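Local atomic coordinates of L544 (Acanthamoeba polyphaga mimivirus, PDB entry 4AMQ), a protein that probably acts as a nucleotidyl transferase, using a two-manganese site in a mixed-sheet domain joined to a helical domain. Residues N91-D96 and L199-K204; E270-L275 and K361-R366; D284-I289 and G293-D298. All coordinates share one frame; numbering follows the deposited sequence.

How the contacts relate
Contacts 1 and 3 are neighbours, with centres about 14 Å apart. They touch where Phe202 of the sheet strand 196-204 packs on helix 274-292; the closest pair there is Phe202 CE1 and Ser285 OG at 3.3 Å. This joins the nucleotidyltransferase domain to the helical domain. Contact 2 lies farther off, its centre about 35 Å from that of contact 1 and about 29 Å from that of contact 3. Along the chain, contact 1 closes first. Contact 2 then opens, and contact 3 is nested inside its loop. Helix 274-292 serves both: its start belongs to contact 2 and its later turns to contact 3, so one helix runs from contact 2 to the sheet.

Contact 1. Residues N91-D96 and L199-K204; sequences NSFTND and LQYFVK. With MG (magnesium ion), chain D.
Phe93 and Tyr201 form a small, buried aromatic contact between the end of helix 82-93 and the sheet strand 196-204. The two rings are the whole contact, and together they bury 80 Å². Their planes stand nearly perpendicular, at 87°, with centroids 5.6 Å apart. Phe93 CE2 comes to the rim of the tyrosine ring, near its plane, and lies 3.3 Å from Tyr201 CE1. The same Phe93 CE2 is 3.5 Å from Tyr201 OH, so one ring corner meets both an aromatic carbon and the phenol oxygen. The fit is tight, and no hydrogen bond crosses it. Tyr201 carries its CG beside the backbone N (chi1 -71°), and this turns the ring toward helix 82-93. Phe93 CA and Tyr201 CA, the nearest such pair across the segments, are 10.8 Å apart. Ser92 OG sits above one face of the Phe93 ring, toward its rim.

The backbone of Phe93 has a second role. A type I turn runs from Phe93 to Asp96, closed by a bond from Asp96 N to Phe93 O of 2.9 Å. Phe93 O also binds the magnesium, at 2.6 Å. Asp96 O binds the magnesium at 2.6 Å, two waters coordinate it, and Ile99 O is a further ligand. Phe93 thus takes part twice, its ring in the aromatic pair and its carbonyl at the metal. This magnesium is distinct from the manganese pair bound by Asp66, Asp68 and Asp213.

Helix 28-42 packs beside the pair. Phe93 touches its Lys41 and Ile42, and Tyr201 OH makes a weak hydrogen bond with Ile42 O. Strand 196-204 lies between strands 99-108 and 209-217, with Leu101 and Phe212 flanking Tyr201.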
loop_
_atom_site.group_PDB
_atom_site.type_symbol
_atom_site.label_atom_id
_atom_site.label_comp_id
_atom_site.label_asym_id
_atom_site.label_seq_id
_atom_site.Cartn_x
_atom_site.Cartn_y
_atom_site.Cartn_z
ATOM N N ASN A 91 18.703 -10.437 8.832
ATOM C CA ASN A 91 19.204 -10.996 10.087
ATOM C C ASN A 91 19.219 -9.993 11.238
ATOM O O ASN A 91 19.026 -10.364 12.394
ATOM C CB ASN A 91 20.598 -11.604 9.900
ATOM C CG ASN A 91 20.568 -12.907 9.127
ATOM O OD1 ASN A 91 21.475 -13.204 8.351
ATOM N ND2 ASN A 91 19.518 -13.690 9.332
ATOM N N SER A 92 19.449 -8.723 10.920
ATOM C CA SER A 92 19.505 -7.687 11.943
ATOM C C SER A 92 18.122 -7.389 12.509
ATOM O O SER A 92 17.994 -6.677 13.502
ATOM C CB SER A 92 20.109 -6.402 11.372
ATOM O OG SER A 92 19.209 -5.776 10.471
ATOM N N PHE A 93 17.087 -7.928 11.871
ATOM C CA PHE A 93 15.713 -7.654 12.286
ATOM C C PHE A 93 15.076 -8.815 13.042
ATOM O O PHE A 93 14.007 -8.665 13.626
ATOM C CB PHE A 93 14.845 -7.301 11.075
ATOM C CG PHE A 93 15.263 -6.046 10.378
ATOM C CD1 PHE A 93 15.735 -4.962 11.098
ATOM C CD2 PHE A 93 15.195 -5.951 9.000
ATOM C CE1 PHE A 93 16.127 -3.804 10.456
ATOM C CE2 PHE A 93 15.586 -4.799 8.354
ATOM C CZ PHE A 93 16.051 -3.724 9.084
ATOM N N THR A 94 15.729 -9.970 13.029
ATOM C CA THR A 94 15.138 -11.176 13.602
ATOM C C THR A 94 14.712 -11.003 15.067
ATOM O O THR A 94 13.699 -11.553 15.496
ATOM C CB THR A 94 16.087 -12.377 13.461
ATOM O OG1 THR A 94 16.484 -12.505 12.090
ATOM C CG2 THR A 94 15.401 -13.664 13.912
ATOM N N ASN A 95 15.486 -10.236 15.826
ATOM C CA ASN A 95 15.163 -9.978 17.224
ATOM C C ASN A 95 14.729 -8.535 17.459
ATOM O O ASN A 95 14.886 -8.003 18.555
ATOM C CB ASN A 95 16.351 -10.318 18.124
ATOM C CG ASN A 95 16.774 -11.766 18.002
ATOM O OD1 ASN A 95 17.919 -12.064 17.661
ATOM N ND2 ASN A 95 15.849 -12.679 18.279
ATOM N N ASP A 96 14.188 -7.903 16.421
ATOM C CA ASP A 96 13.700 -6.536 16.535
ATOM C C ASP A 96 12.186 -6.514 16.345
ATOM O O ASP A 96 11.695 -6.600 15.222
ATOM C CB ASP A 96 14.377 -5.640 15.493
ATOM C CG ASP A 96 14.188 -4.162 15.778
ATOM O OD1 ASP A 96 13.275 -3.815 16.557
ATOM O OD2 ASP A 96 14.955 -3.345 15.221
ATOM N N LEU A 199 11.883 -3.038 -0.957
ATOM C CA LEU A 199 11.782 -3.552 0.403
ATOM C C LEU A 199 10.478 -3.070 1.032
ATOM O O LEU A 199 10.271 -1.866 1.199
ATOM C CB LEU A 199 12.971 -3.083 1.245
ATOM C CG LEU A 199 14.378 -3.430 0.748
ATOM C CD1 LEU A 199 15.444 -2.780 1.626
ATOM C CD2 LEU A 199 14.576 -4.936 0.687
ATOM N N GLN A 200 9.593 -3.999 1.374
ATOM C CA GLN A 200 8.327 -3.626 1.999
ATOM C C GLN A 200 8.336 -3.900 3.496
ATOM O O GLN A 200 8.178 -5.039 3.936
ATOM C CB GLN A 200 7.146 -4.326 1.328
ATOM C CG GLN A 200 6.786 -3.733 -0.026
ATOM C CD GLN A 200 5.500 -4.297 -0.586
ATOM O OE1 GLN A 200 5.121 -5.428 -0.283
ATOM N NE2 GLN A 200 4.815 -3.507 -1.404
ATOM N N TYR A 201 8.523 -2.841 4.272
ATOM C CA TYR A 201 8.605 -2.956 5.718
ATOM C C TYR A 201 7.281 -2.585 6.368
ATOM O O TYR A 201 6.476 -1.845 5.797
ATOM C CB TYR A 201 9.673 -2.004 6.274
ATOM C CG TYR A 201 11.122 -2.349 5.982
ATOM C CD1 TYR A 201 11.819 -3.241 6.787
ATOM C CD2 TYR A 201 11.808 -1.738 4.938
ATOM C CE1 TYR A 201 13.147 -3.539 6.544
ATOM C CE2 TYR A 201 13.141 -2.029 4.686
ATOM C CZ TYR A 201 13.806 -2.930 5.494
ATOM O OH TYR A 201 15.131 -3.227 5.254
ATOM N N PHE A 202 7.064 -3.106 7.568
ATOM C CA PHE A 202 6.116 -2.507 8.491
ATOM C C PHE A 202 6.848 -2.211 9.795
ATOM O O PHE A 202 7.578 -3.048 10.318
ATOM C CB PHE A 202 4.869 -3.378 8.680
ATOM C CG PHE A 202 3.855 -3.194 7.592
ATOM C CD1 PHE A 202 2.902 -2.190 7.683
ATOM C CD2 PHE A 202 3.882 -3.990 6.456
ATOM C CE1 PHE A 202 1.976 -1.997 6.673
ATOM C CE2 PHE A 202 2.960 -3.804 5.443
ATOM C CZ PHE A 202 2.003 -2.804 5.553
ATOM N N VAL A 203 6.688 -0.989 10.283
ATOM C CA VAL A 203 7.449 -0.520 11.425
ATOM C C VAL A 203 6.516 0.025 12.491
ATOM O O VAL A 203 5.685 0.887 12.225
ATOM C CB VAL A 203 8.459 0.579 11.013
ATOM C CG1 VAL A 203 9.205 1.121 12.232
ATOM C CG2 VAL A 203 9.436 0.041 9.978
ATOM N N LYS A 204 6.650 -0.488 13.703
ATOM C CA LYS A 204 5.875 0.043 14.806
ATOM C C LYS A 204 6.523 1.335 15.275
ATOM O O LYS A 204 7.518 1.316 15.996
ATOM C CB LYS A 204 5.797 -0.960 15.951
ATOM C CG LYS A 204 4.781 -0.573 16.999
ATOM C CD LYS A 204 4.920 -1.404 18.256
ATOM C CE LYS A 204 3.925 -0.945 19.311
ATOM N NZ LYS A 204 4.119 -1.657 20.603
HETATM MG MG MG D . 11.453 -8.249 13.245
HETATM O O HOH W 1 9.255 -8.216 14.329
HETATM O O HOH W 2 11.623 -10.062 11.446
#

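Contact 2. Residues E270-L275 and K361-R366; sequences ETKFGL and KKYFTR
Tyr363 meets two consecutive residues, Lys272 and Phe273, where helix 334-368 passes the junction of helices 259-272 and 274-292. Lys272 crosses the phenol end at about a right angle, and its CE lies 3.1 Å from Tyr363 OH. Phe273 presents its ring edge: Tyr363 CE2 lies there, near the phenylalanine plane, 4.1 Å from Phe273 CZ.

The next shell lies against these groups. Lys272 CG lies over the centre of the Phe273 ring, 3.9 Å above its plane. Beyond that point the lysine chain runs extended to CE and bends only at its last torsion (chi4 59°). Lys362 CE lies above one face of the Tyr363 ring, offset toward its rim. Phe273 is both the first residue to leave helix 259-272 and the N-cap residue of helix 274-292. It also packs on Val356, Gln359 and Ser360, while the Ile268 side chain touches both Phe273 and Tyr363.

This is helix-to-helix packing within the helical domain, away from the metal sites. No hydrogen bond joins the two segments. The methylene next to the lysine ammonium is probably polarised, which would favour its approach to the phenol oxygen. The contact thus pairs apolar packing at the buried phenylalanine with a weakly polar fringe at the exposed lysine.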
loop_
_atom_site.group_PDB
_atom_site.type_symbol
_atom_site.label_atom_id
_atom_site.label_comp_id
_atom_site.label_asym_id
_atom_site.label_seq_id
_atom_site.Cartn_x
_atom_site.Cartn_y
_atom_site.Cartn_z
ATOM N N GLU A 270 -6.255 16.306 2.655
ATOM C CA GLU A 270 -5.302 15.922 3.693
ATOM C C GLU A 270 -5.682 16.330 5.124
ATOM O O GLU A 270 -5.219 15.721 6.088
ATOM C CB GLU A 270 -3.908 16.461 3.351
ATOM C CG GLU A 270 -3.404 16.056 1.971
ATOM C CD GLU A 270 -3.234 14.553 1.824
ATOM O OE1 GLU A 270 -3.398 13.829 2.829
ATOM O OE2 GLU A 270 -2.930 14.094 0.702
ATOM N N THR A 271 -6.511 17.356 5.270
ATOM C CA THR A 271 -6.896 17.799 6.609
ATOM C C THR A 271 -8.355 17.489 6.924
ATOM O O THR A 271 -8.653 16.769 7.877
ATOM C CB THR A 271 -6.609 19.303 6.832
ATOM O OG1 THR A 271 -5.198 19.532 6.759
ATOM C CG2 THR A 271 -7.104 19.746 8.201
ATOM N N LYS A 272 -9.264 18.024 6.120
ATOM C CA LYS A 272 -10.684 17.800 6.350
ATOM C C LYS A 272 -11.040 16.316 6.317
ATOM O O LYS A 272 -11.787 15.834 7.169
ATOM C CB LYS A 272 -11.522 18.569 5.333
ATOM C CG LYS A 272 -13.013 18.442 5.562
ATOM C CD LYS A 272 -13.791 19.358 4.637
ATOM C CE LYS A 272 -15.283 19.116 4.770
ATOM N NZ LYS A 272 -15.754 19.334 6.167
ATOM N N PHE A 273 -10.503 15.594 5.336
ATOM C CA PHE A 273 -10.804 14.173 5.186
ATOM C C PHE A 273 -9.577 13.296 5.422
ATOM O O PHE A 273 -9.587 12.103 5.122
ATOM C CB PHE A 273 -11.398 13.894 3.806
ATOM C CG PHE A 273 -12.682 14.631 3.541
ATOM C CD1 PHE A 273 -13.818 14.357 4.285
ATOM C CD2 PHE A 273 -12.754 15.592 2.545
ATOM C CE1 PHE A 273 -14.998 15.035 4.045
ATOM C CE2 PHE A 273 -13.933 16.270 2.300
ATOM C CZ PHE A 273 -15.057 15.990 3.051
ATOM N N GLY A 274 -8.526 13.896 5.965
ATOM C CA GLY A 274 -7.280 13.192 6.209
ATOM C C GLY A 274 -7.417 11.907 7.006
ATOM O O GLY A 274 -6.768 10.912 6.694
ATOM N N LEU A 275 -8.263 11.921 8.033
ATOM C CA LEU A 275 -8.401 10.764 8.920
ATOM C C LEU A 275 -9.141 9.607 8.245
ATOM O O LEU A 275 -8.867 8.439 8.523
ATOM C CB LEU A 275 -9.088 11.156 10.235
ATOM C CG LEU A 275 -9.212 10.044 11.285
ATOM C CD1 LEU A 275 -7.873 9.357 11.519
ATOM C CD2 LEU A 275 -9.783 10.581 12.597
ATOM N N LYS A 361 -18.554 14.632 -2.548
ATOM C CA LYS A 361 -19.198 14.850 -3.841
ATOM C C LYS A 361 -19.296 16.318 -4.233
ATOM O O LYS A 361 -19.110 16.665 -5.399
ATOM C CB LYS A 361 -20.588 14.207 -3.866
ATOM C CG LYS A 361 -21.364 14.458 -5.154
ATOM C CD LYS A 361 -22.678 13.688 -5.181
ATOM C CE LYS A 361 -23.531 14.102 -6.371
ATOM N NZ LYS A 361 -22.822 13.946 -7.675
ATOM N N LYS A 362 -19.588 17.172 -3.257
ATOM C CA LYS A 362 -19.777 18.594 -3.510
ATOM C C LYS A 362 -18.468 19.303 -3.831
ATOM O O LYS A 362 -18.433 20.208 -4.666
ATOM C CB LYS A 362 -20.452 19.261 -2.316
ATOM C CG LYS A 362 -19.914 18.787 -0.982
ATOM C CD LYS A 362 -20.498 19.579 0.178
ATOM C CE LYS A 362 -19.997 21.008 0.173
ATOM N NZ LYS A 362 -20.282 21.707 1.458
ATOM N N TYR A 363 -17.392 18.898 -3.162
ATOM C CA TYR A 363 -16.088 19.477 -3.449
ATOM C C TYR A 363 -15.606 19.040 -4.823
ATOM O O TYR A 363 -14.887 19.772 -5.501
ATOM C CB TYR A 363 -15.076 19.104 -2.373
ATOM C CG TYR A 363 -15.480 19.608 -1.015
ATOM C CD1 TYR A 363 -15.189 20.906 -0.624
ATOM C CD2 TYR A 363 -16.174 18.794 -0.128
ATOM C CE1 TYR A 363 -15.567 21.379 0.612
ATOM C CE2 TYR A 363 -16.558 19.259 1.111
ATOM C CZ TYR A 363 -16.252 20.553 1.477
ATOM O OH TYR A 363 -16.627 21.032 2.710
ATOM N N PHE A 364 -16.004 17.842 -5.231
ATOM C CA PHE A 364 -15.705 17.383 -6.573
ATOM C C PHE A 364 -16.447 18.239 -7.593
ATOM O O PHE A 364 -15.829 18.872 -8.449
ATOM C CB PHE A 364 -16.086 15.916 -6.751
ATOM C CG PHE A 364 -15.903 15.423 -8.157
ATOM C CD1 PHE A 364 -14.636 15.179 -8.657
ATOM C CD2 PHE A 364 -16.997 15.223 -8.982
ATOM C CE1 PHE A 364 -14.462 14.734 -9.954
ATOM C CE2 PHE A 364 -16.829 14.777 -10.280
ATOM C CZ PHE A 364 -15.559 14.533 -10.765
ATOM N N THR A 365 -17.774 18.256 -7.492
ATOM C CA THR A 365 -18.607 19.006 -8.428
ATOM C C THR A 365 -18.176 20.468 -8.520
ATOM O O THR A 365 -18.197 21.061 -9.596
ATOM C CB THR A 365 -20.103 18.928 -8.052
ATOM O OG1 THR A 365 -20.299 19.450 -6.732
ATOM C CG2 THR A 365 -20.593 17.485 -8.102
ATOM N N ARG A 366 -17.778 21.037 -7.388
ATOM C CA ARG A 366 -17.321 22.421 -7.339
ATOM C C ARG A 366 -16.077 22.658 -8.189
ATOM O O ARG A 366 -16.028 23.595 -8.986
ATOM C CB ARG A 366 -17.033 22.833 -5.898
ATOM C CG ARG A 366 -16.284 24.146 -5.777
ATOM C CD ARG A 366 -15.951 24.440 -4.331
ATOM N NE ARG A 366 -17.145 24.411 -3.492
ATOM C CZ ARG A 366 -17.127 24.485 -2.166
ATOM N NH1 ARG A 366 -15.971 24.593 -1.521
ATOM N NH2 ARG A 366 -18.264 24.451 -1.482
#

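Contact 3. Residues D284-I289 and G293-D298; sequences DSYRTI and GNLDLD
Tyr286 and Leu295 each place CG opposite the backbone N (chi1 -170° in both), and this brings the leucine branch onto the tyrosine ring. Leu295 CD2 stands 3.6 Å from the Tyr286 ring centroid, only 12° off the ring normal. This is a CH-pi contact, with the methyl over the centre of one face. Leu295 CB and CD1 lie against Ile289 CG2, CB at 3.8 Å. Leu295 is thus set against two residues about one helical turn apart. Ile289 CG2 also reaches the backbone, 3.6 Å from Leu295 N.

The backbone turn is consistent with this placement. Helix 274-292 ends in a Schellman motif at Gly293, whose phi is positive. Asn294 N donates to Ile289 O at 3.2 Å, and the bond is fairly straight, with an angle of 160° at the hydrogen. The chain turns back, so that Leu295 faces the helix it has just left. Asp296 follows as the N-cap of helix 297-311. The motif and the cap together make a short helix-to-helix connection, with Leu295 packed back on the helix it follows.

The polar ends have partners too: Tyr286 OH is hydrogen-bonded to Ile338 O, and Asn294 ND2 to Ser292 OG. Tyr286 packs on Trp341 and Leu345 of helix 334-368 and on Ala300 and Ile304 of helix 297-311. Ile289 packs on Phe202 of strand 196-204 and Asn294 touches Lys100 and Ile102 of strand 99-108, so the connection borders the sheet while Tyr286 lies among helices.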
loop_
_atom_site.group_PDB
_atom_site.type_symbol
_atom_site.label_atom_id
_atom_site.label_comp_id
_atom_site.label_asym_id
_atom_site.label_seq_id
_atom_site.Cartn_x
_atom_site.Cartn_y
_atom_site.Cartn_z
ATOM N N ASP A 284 -5.809 -1.466 5.496
ATOM C CA ASP A 284 -4.991 -2.172 4.507
ATOM C C ASP A 284 -3.738 -2.795 5.141
ATOM O O ASP A 284 -3.306 -3.874 4.746
ATOM C CB ASP A 284 -4.581 -1.237 3.372
ATOM C CG ASP A 284 -5.692 -1.001 2.375
ATOM O OD1 ASP A 284 -6.541 -1.900 2.191
ATOM O OD2 ASP A 284 -5.701 0.086 1.759
ATOM N N SER A 285 -3.160 -2.111 6.124
ATOM C CA SER A 285 -2.004 -2.638 6.848
ATOM C C SER A 285 -2.335 -3.939 7.587
ATOM O O SER A 285 -1.567 -4.901 7.542
ATOM C CB SER A 285 -1.464 -1.593 7.824
ATOM O OG SER A 285 -0.965 -0.471 7.123
ATOM N N TYR A 286 -3.481 -3.964 8.262
ATOM C CA TYR A 286 -3.966 -5.176 8.913
ATOM C C TYR A 286 -4.053 -6.301 7.885
ATOM O O TYR A 286 -3.450 -7.362 8.055
ATOM C CB TYR A 286 -5.340 -4.907 9.537
ATOM C CG TYR A 286 -5.869 -5.995 10.452
ATOM C CD1 TYR A 286 -6.347 -7.196 9.940
ATOM C CD2 TYR A 286 -5.905 -5.811 11.829
ATOM C CE1 TYR A 286 -6.841 -8.184 10.775
ATOM C CE2 TYR A 286 -6.395 -6.796 12.673
ATOM C CZ TYR A 286 -6.864 -7.976 12.139
ATOM O OH TYR A 286 -7.349 -8.950 12.976
ATOM N N ARG A 287 -4.794 -6.053 6.807
ATOM C CA ARG A 287 -4.983 -7.030 5.734
ATOM C C ARG A 287 -3.677 -7.553 5.158
ATOM O O ARG A 287 -3.481 -8.762 5.032
ATOM C CB ARG A 287 -5.795 -6.416 4.596
ATOM C CG ARG A 287 -7.242 -6.152 4.924
ATOM C CD ARG A 287 -7.822 -5.197 3.903
ATOM N NE ARG A 287 -9.277 -5.233 3.878
ATOM C CZ ARG A 287 -10.013 -4.581 2.986
ATOM N NH1 ARG A 287 -9.423 -3.844 2.058
ATOM N NH2 ARG A 287 -11.334 -4.665 3.024
ATOM N N THR A 288 -2.795 -6.632 4.790
ATOM C CA THR A 288 -1.524 -6.993 4.169
ATOM C C THR A 288 -0.668 -7.849 5.097
ATOM O O THR A 288 -0.148 -8.886 4.691
ATOM C CB THR A 288 -0.728 -5.746 3.744
ATOM O OG1 THR A 288 -1.447 -5.043 2.725
ATOM C CG2 THR A 288 0.640 -6.143 3.210
ATOM N N ILE A 289 -0.524 -7.414 6.344
ATOM C CA ILE A 289 0.273 -8.165 7.309
ATOM C C ILE A 289 -0.360 -9.529 7.573
ATOM O O ILE A 289 0.328 -10.546 7.603
ATOM C CB ILE A 289 0.446 -7.403 8.636
ATOM C CG1 ILE A 289 1.117 -6.050 8.389
ATOM C CG2 ILE A 289 1.268 -8.225 9.617
ATOM C CD1 ILE A 289 1.182 -5.167 9.623
ATOM N N GLY A 293 0.850 -13.679 6.572
ATOM C CA GLY A 293 1.073 -14.647 7.628
ATOM C C GLY A 293 2.031 -14.155 8.697
ATOM O O GLY A 293 2.827 -14.931 9.220
ATOM N N ASN A 294 1.950 -12.869 9.030
ATOM C CA ASN A 294 2.844 -12.273 10.019
ATOM C C ASN A 294 2.139 -11.422 11.074
ATOM O O ASN A 294 2.792 -10.740 11.856
ATOM C CB ASN A 294 3.934 -11.441 9.334
ATOM C CG ASN A 294 4.941 -12.296 8.594
ATOM O OD1 ASN A 294 5.770 -12.965 9.209
ATOM N ND2 ASN A 294 4.873 -12.279 7.266
ATOM N N LEU A 295 0.811 -11.450 11.088
ATOM C CA LEU A 295 0.054 -10.716 12.097
ATOM C C LEU A 295 -0.150 -11.572 13.343
ATOM O O LEU A 295 -0.864 -12.568 13.303
ATOM C CB LEU A 295 -1.309 -10.289 11.541
ATOM C CG LEU A 295 -2.119 -9.309 12.394
ATOM C CD1 LEU A 295 -1.356 -8.006 12.581
ATOM C CD2 LEU A 295 -3.486 -9.042 11.776
ATOM N N ASP A 296 0.489 -11.197 14.445
ATOM C CA ASP A 296 0.223 -11.863 15.713
ATOM C C ASP A 296 -0.902 -11.141 16.455
ATOM O O ASP A 296 -1.299 -10.034 16.081
ATOM C CB ASP A 296 1.492 -11.983 16.567
ATOM C CG ASP A 296 2.040 -10.640 17.003
ATOM O OD1 ASP A 296 1.598 -9.611 16.458
ATOM O OD2 ASP A 296 2.921 -10.615 17.887
ATOM N N LEU A 297 -1.429 -11.782 17.493
ATOM C CA LEU A 297 -2.584 -11.247 18.207
ATOM C C LEU A 297 -2.300 -9.860 18.763
ATOM O O LEU A 297 -3.112 -8.947 18.622
ATOM C CB LEU A 297 -3.012 -12.192 19.336
ATOM C CG LEU A 297 -4.197 -11.717 20.181
ATOM C CD1 LEU A 297 -5.379 -11.378 19.292
ATOM C CD2 LEU A 297 -4.587 -12.765 21.219
ATOM N N ASP A 298 -1.143 -9.713 19.397
ATOM C CA ASP A 298 -0.756 -8.450 20.012
ATOM C C ASP A 298 -0.755 -7.285 19.018
ATOM O O ASP A 298 -1.159 -6.175 19.353
ATOM C CB ASP A 298 0.607 -8.587 20.691
ATOM C CG ASP A 298 1.257 -7.247 20.975
ATOM O OD1 ASP A 298 0.757 -6.514 21.855
ATOM O OD2 ASP A 298 2.275 -6.933 20.324
#